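Local coordinates for protein rusticyanin (Thiobacillus ferrooxidans, PDB 2CAK) that carries electrons from cytochrome c552 to the A-type oxidase in the periplasm, using a single bound copper ion, at residues Lys20-Tyr32 / Ser52-Asp64. Sequence-based numbering, arbitrary orientation.
Unlike the reference sequence in segment 52-64: Gly57 (reference Asp), Asp64 (reference Glu).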
# COMPACT_ATOMS: atom_id res chain seq x y z
N LYS A 20 -1.00 -13.71 2.27
CA LYS A 20 -1.76 -13.54 3.52
C LYS A 20 -2.69 -12.34 3.48
O LYS A 20 -3.30 -11.99 4.51
CB LYS A 20 -0.83 -13.43 4.70
CG LYS A 20 0.25 -14.46 4.94
CD LYS A 20 -0.09 -15.88 4.63
CE LYS A 20 0.94 -16.80 5.31
NZ LYS A 20 1.77 -17.39 4.20
N ASP A 21 -2.84 -11.73 2.32
CA ASP A 21 -3.91 -10.73 2.16
C ASP A 21 -5.27 -11.44 2.30
O ASP A 21 -5.52 -12.41 1.55
CB ASP A 21 -3.74 -10.02 0.84
CG ASP A 21 -4.80 -8.97 0.62
OD1 ASP A 21 -5.93 -9.32 0.20
OD2 ASP A 21 -4.50 -7.77 0.89
N THR A 22 -6.16 -10.94 3.14
CA THR A 22 -7.40 -11.61 3.48
C THR A 22 -8.61 -11.16 2.66
O THR A 22 -9.76 -11.56 2.92
CB THR A 22 -7.71 -11.57 4.98
OG1 THR A 22 -7.85 -10.23 5.40
CG2 THR A 22 -6.61 -12.27 5.75
N GLY A 23 -8.36 -10.42 1.58
CA GLY A 23 -9.44 -9.91 0.74
C GLY A 23 -9.90 -10.92 -0.29
O GLY A 23 -9.25 -11.92 -0.56
N LYS A 24 -11.05 -10.61 -0.89
CA LYS A 24 -11.62 -11.39 -1.95
C LYS A 24 -11.72 -10.51 -3.20
O LYS A 24 -12.22 -9.39 -3.13
CB LYS A 24 -13.01 -11.95 -1.59
CG LYS A 24 -13.59 -12.77 -2.74
CD LYS A 24 -12.57 -13.84 -3.14
CE LYS A 24 -13.27 -15.07 -3.71
NZ LYS A 24 -12.37 -15.78 -4.69
N VAL A 25 -11.19 -10.98 -4.33
CA VAL A 25 -11.16 -10.16 -5.55
C VAL A 25 -12.41 -10.30 -6.37
O VAL A 25 -12.86 -11.41 -6.62
CB VAL A 25 -9.95 -10.59 -6.42
CG1 VAL A 25 -9.91 -9.81 -7.73
CG2 VAL A 25 -8.72 -10.41 -5.54
N SER A 26 -12.94 -9.23 -6.89
CA SER A 26 -13.91 -9.21 -7.95
C SER A 26 -13.58 -8.05 -8.90
O SER A 26 -13.61 -6.90 -8.46
CB SER A 26 -15.32 -8.99 -7.42
OG SER A 26 -16.28 -9.41 -8.39
N GLY A 27 -13.25 -8.33 -10.14
CA GLY A 27 -12.78 -7.32 -11.09
C GLY A 27 -11.54 -6.60 -10.58
O GLY A 27 -10.55 -7.23 -10.23
N ASP A 28 -11.57 -5.27 -10.47
CA ASP A 28 -10.38 -4.57 -9.92
C ASP A 28 -10.67 -4.05 -8.51
O ASP A 28 -10.18 -3.01 -8.11
CB ASP A 28 -9.86 -3.47 -10.82
CG ASP A 28 -8.44 -2.96 -10.50
OD1 ASP A 28 -7.46 -3.67 -10.14
OD2 ASP A 28 -8.18 -1.72 -10.62
N THR A 29 -11.52 -4.78 -7.78
CA THR A 29 -11.81 -4.43 -6.38
C THR A 29 -11.44 -5.59 -5.46
O THR A 29 -11.62 -6.76 -5.85
CB THR A 29 -13.30 -4.09 -6.24
OG1 THR A 29 -13.59 -2.95 -7.06
CG2 THR A 29 -13.61 -3.74 -4.82
N VAL A 30 -10.91 -5.29 -4.29
CA VAL A 30 -10.61 -6.28 -3.26
C VAL A 30 -11.48 -5.98 -2.05
O VAL A 30 -11.38 -4.86 -1.51
CB VAL A 30 -9.11 -6.30 -2.88
CG1 VAL A 30 -8.84 -7.42 -1.87
CG2 VAL A 30 -8.27 -6.41 -4.14
N THR A 31 -12.30 -6.92 -1.65
CA THR A 31 -13.26 -6.73 -0.58
C THR A 31 -12.82 -7.52 0.67
O THR A 31 -12.54 -8.70 0.59
CB THR A 31 -14.68 -7.14 -0.99
OG1 THR A 31 -15.13 -6.34 -2.12
CG2 THR A 31 -15.62 -6.91 0.15
N TYR A 32 -12.76 -6.83 1.79
CA TYR A 32 -12.33 -7.39 3.05
C TYR A 32 -13.55 -7.56 3.99
O TYR A 32 -14.53 -6.83 3.83
CB TYR A 32 -11.28 -6.47 3.70
CG TYR A 32 -10.01 -6.36 2.87
CD1 TYR A 32 -9.90 -5.43 1.85
CD2 TYR A 32 -8.92 -7.19 3.08
CE1 TYR A 32 -8.77 -5.31 1.06
CE2 TYR A 32 -7.77 -7.10 2.29
CZ TYR A 32 -7.69 -6.16 1.28
OH TYR A 32 -6.60 -6.01 0.50
N SER A 52 3.48 1.37 -9.74
CA SER A 52 2.20 0.84 -9.33
C SER A 52 2.32 0.12 -7.99
O SER A 52 3.41 -0.31 -7.65
CB SER A 52 1.65 -0.11 -10.36
OG SER A 52 2.33 -1.31 -10.48
N PHE A 53 1.20 -0.03 -7.31
CA PHE A 53 1.06 -0.93 -6.19
C PHE A 53 0.30 -2.18 -6.59
O PHE A 53 -0.65 -2.08 -7.36
CB PHE A 53 0.24 -0.26 -5.08
CG PHE A 53 0.84 0.96 -4.40
CD1 PHE A 53 1.89 0.82 -3.50
CD2 PHE A 53 0.38 2.24 -4.67
CE1 PHE A 53 2.38 1.91 -2.85
CE2 PHE A 53 0.87 3.32 -3.98
CZ PHE A 53 1.89 3.18 -3.09
N GLU A 54 0.69 -3.31 -6.02
CA GLU A 54 -0.06 -4.56 -6.19
C GLU A 54 -0.60 -4.99 -4.81
O GLU A 54 0.13 -5.05 -3.83
CB GLU A 54 0.80 -5.65 -6.79
CG GLU A 54 0.98 -5.56 -8.31
CD GLU A 54 1.80 -4.36 -8.74
OE1 GLU A 54 2.93 -4.22 -8.38
OE2 GLU A 54 1.23 -3.51 -9.55
N VAL A 55 -1.89 -5.30 -4.81
CA VAL A 55 -2.54 -5.86 -3.62
C VAL A 55 -3.34 -7.08 -4.07
O VAL A 55 -4.14 -6.97 -5.02
CB VAL A 55 -3.50 -4.84 -2.97
CG1 VAL A 55 -4.18 -5.46 -1.75
CG2 VAL A 55 -2.82 -3.54 -2.66
N HIS A 56 -3.13 -8.24 -3.47
CA HIS A 56 -3.80 -9.47 -3.87
C HIS A 56 -3.63 -9.72 -5.37
O HIS A 56 -4.54 -10.19 -6.05
CB HIS A 56 -5.29 -9.46 -3.50
CG HIS A 56 -5.80 -10.81 -3.12
ND1 HIS A 56 -6.14 -11.12 -1.81
CD2 HIS A 56 -6.04 -11.93 -3.83
CE1 HIS A 56 -6.53 -12.37 -1.77
NE2 HIS A 56 -6.49 -12.90 -2.96
N GLY A 57 -2.41 -9.45 -5.86
CA GLY A 57 -2.03 -9.66 -7.21
C GLY A 57 -2.72 -8.87 -8.27
O GLY A 57 -2.75 -9.24 -9.44
N LYS A 58 -3.31 -7.77 -7.93
CA LYS A 58 -3.99 -6.84 -8.79
C LYS A 58 -3.27 -5.51 -8.76
O LYS A 58 -2.75 -5.11 -7.72
CB LYS A 58 -5.44 -6.63 -8.34
CG LYS A 58 -6.30 -7.89 -8.34
CD LYS A 58 -6.56 -8.29 -9.77
CE LYS A 58 -7.66 -7.38 -10.34
NZ LYS A 58 -8.49 -8.15 -11.31
N LYS A 59 -3.29 -4.79 -9.88
CA LYS A 59 -2.69 -3.47 -9.96
C LYS A 59 -3.62 -2.36 -9.47
O LYS A 59 -4.73 -2.22 -9.97
CB LYS A 59 -2.34 -3.20 -11.44
CG LYS A 59 -1.58 -1.90 -11.62
CD LYS A 59 -1.27 -1.65 -13.08
CE LYS A 59 -2.52 -1.07 -13.67
NZ LYS A 59 -2.19 0.34 -14.14
N ASN A 60 -3.12 -1.61 -8.50
CA ASN A 60 -3.86 -0.45 -7.93
C ASN A 60 -5.33 -0.70 -7.72
O ASN A 60 -6.18 0.13 -8.08
CB ASN A 60 -3.65 0.79 -8.76
CG ASN A 60 -2.21 1.19 -8.95
OD1 ASN A 60 -1.39 1.04 -8.06
ND2 ASN A 60 -1.91 1.76 -10.11
N PRO A 61 -5.75 -1.78 -7.06
CA PRO A 61 -7.19 -2.07 -6.88
C PRO A 61 -7.85 -1.16 -5.87
O PRO A 61 -7.23 -0.60 -4.97
CB PRO A 61 -7.20 -3.51 -6.39
CG PRO A 61 -5.90 -3.64 -5.64
CD PRO A 61 -4.94 -2.83 -6.44
N THR A 62 -9.16 -0.99 -6.04
CA THR A 62 -9.98 -0.36 -5.03
C THR A 62 -10.17 -1.33 -3.85
O THR A 62 -10.53 -2.49 -4.11
CB THR A 62 -11.32 0.07 -5.63
OG1 THR A 62 -11.06 1.05 -6.63
CG2 THR A 62 -12.23 0.72 -4.58
N LEU A 63 -9.91 -0.86 -2.66
CA LEU A 63 -10.07 -1.71 -1.46
C LEU A 63 -11.39 -1.34 -0.79
O LEU A 63 -11.62 -0.15 -0.50
CB LEU A 63 -8.90 -1.50 -0.49
CG LEU A 63 -7.50 -1.57 -1.11
CD1 LEU A 63 -6.47 -1.46 0.01
CD2 LEU A 63 -7.25 -2.85 -1.88
N ASP A 64 -12.23 -2.31 -0.49
CA ASP A 64 -13.50 -2.09 0.20
C ASP A 64 -13.34 -2.68 1.61
O ASP A 64 -13.16 -3.90 1.75
CB ASP A 64 -14.63 -2.73 -0.57
CG ASP A 64 -15.16 -1.96 -1.75
OD1 ASP A 64 -14.57 -1.03 -2.34
OD2 ASP A 64 -16.30 -2.27 -2.19
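His56, in the type I' turn that links strands 53-55 and 58-59, turns its ring edge to the carboxylate of Asp21. ND1 donates to Asp21 OD1 at 2.7 Å in an almost straight bond that lies in the imidazole plane, while the carboxylate and ring planes stand 84° apart. ND1 comes to OD1 from above the carboxylate plane, and Gly23 N reaches the same oxygen from the opposite face at 3.0 Å, closing an Asx turn. With CG anti to the backbone N (chi1 -180°), the carboxylate of Asp21 is carried toward His56; its OD2 receives Tyr32 OH on the syn lone pair at 2.8 Å, and Val40 N adds a further bond. Replacing Asp21 by alanine removes the carboxylate, which would probably leave His56 ND1 and the buried Tyr32 hydroxyl without their acceptor and the imidazole freer to turn.

Val25 CG2 touches the His56 ring at CD2, 3.5 Å away. Deeper in, Val30 and Pro61 lie side by side, CG2 to CB at 3.8 Å, and Leu63 CD2 touches both Val30 CB and the Tyr32 hydroxyl. Tyr32 OH also sits 3.3 Å from Val55 CG1, while Gly23 CA packs over one face of the tyrosine ring.

Strands 29-31 and 62-64 pair in parallel. Thr62 O accepts from Val30 N, Val30 O from Asp64 N, and Asp64 O from Tyr32 N. Thr29, Thr31, Thr62 and Asp64 occupy one face; Val30 and Leu63 turn to the other, where Leu63 meets Val39 of strand 36-43. The contact thus joins the two sheets of the cupredoxin beta-sandwich that carries the blue copper site.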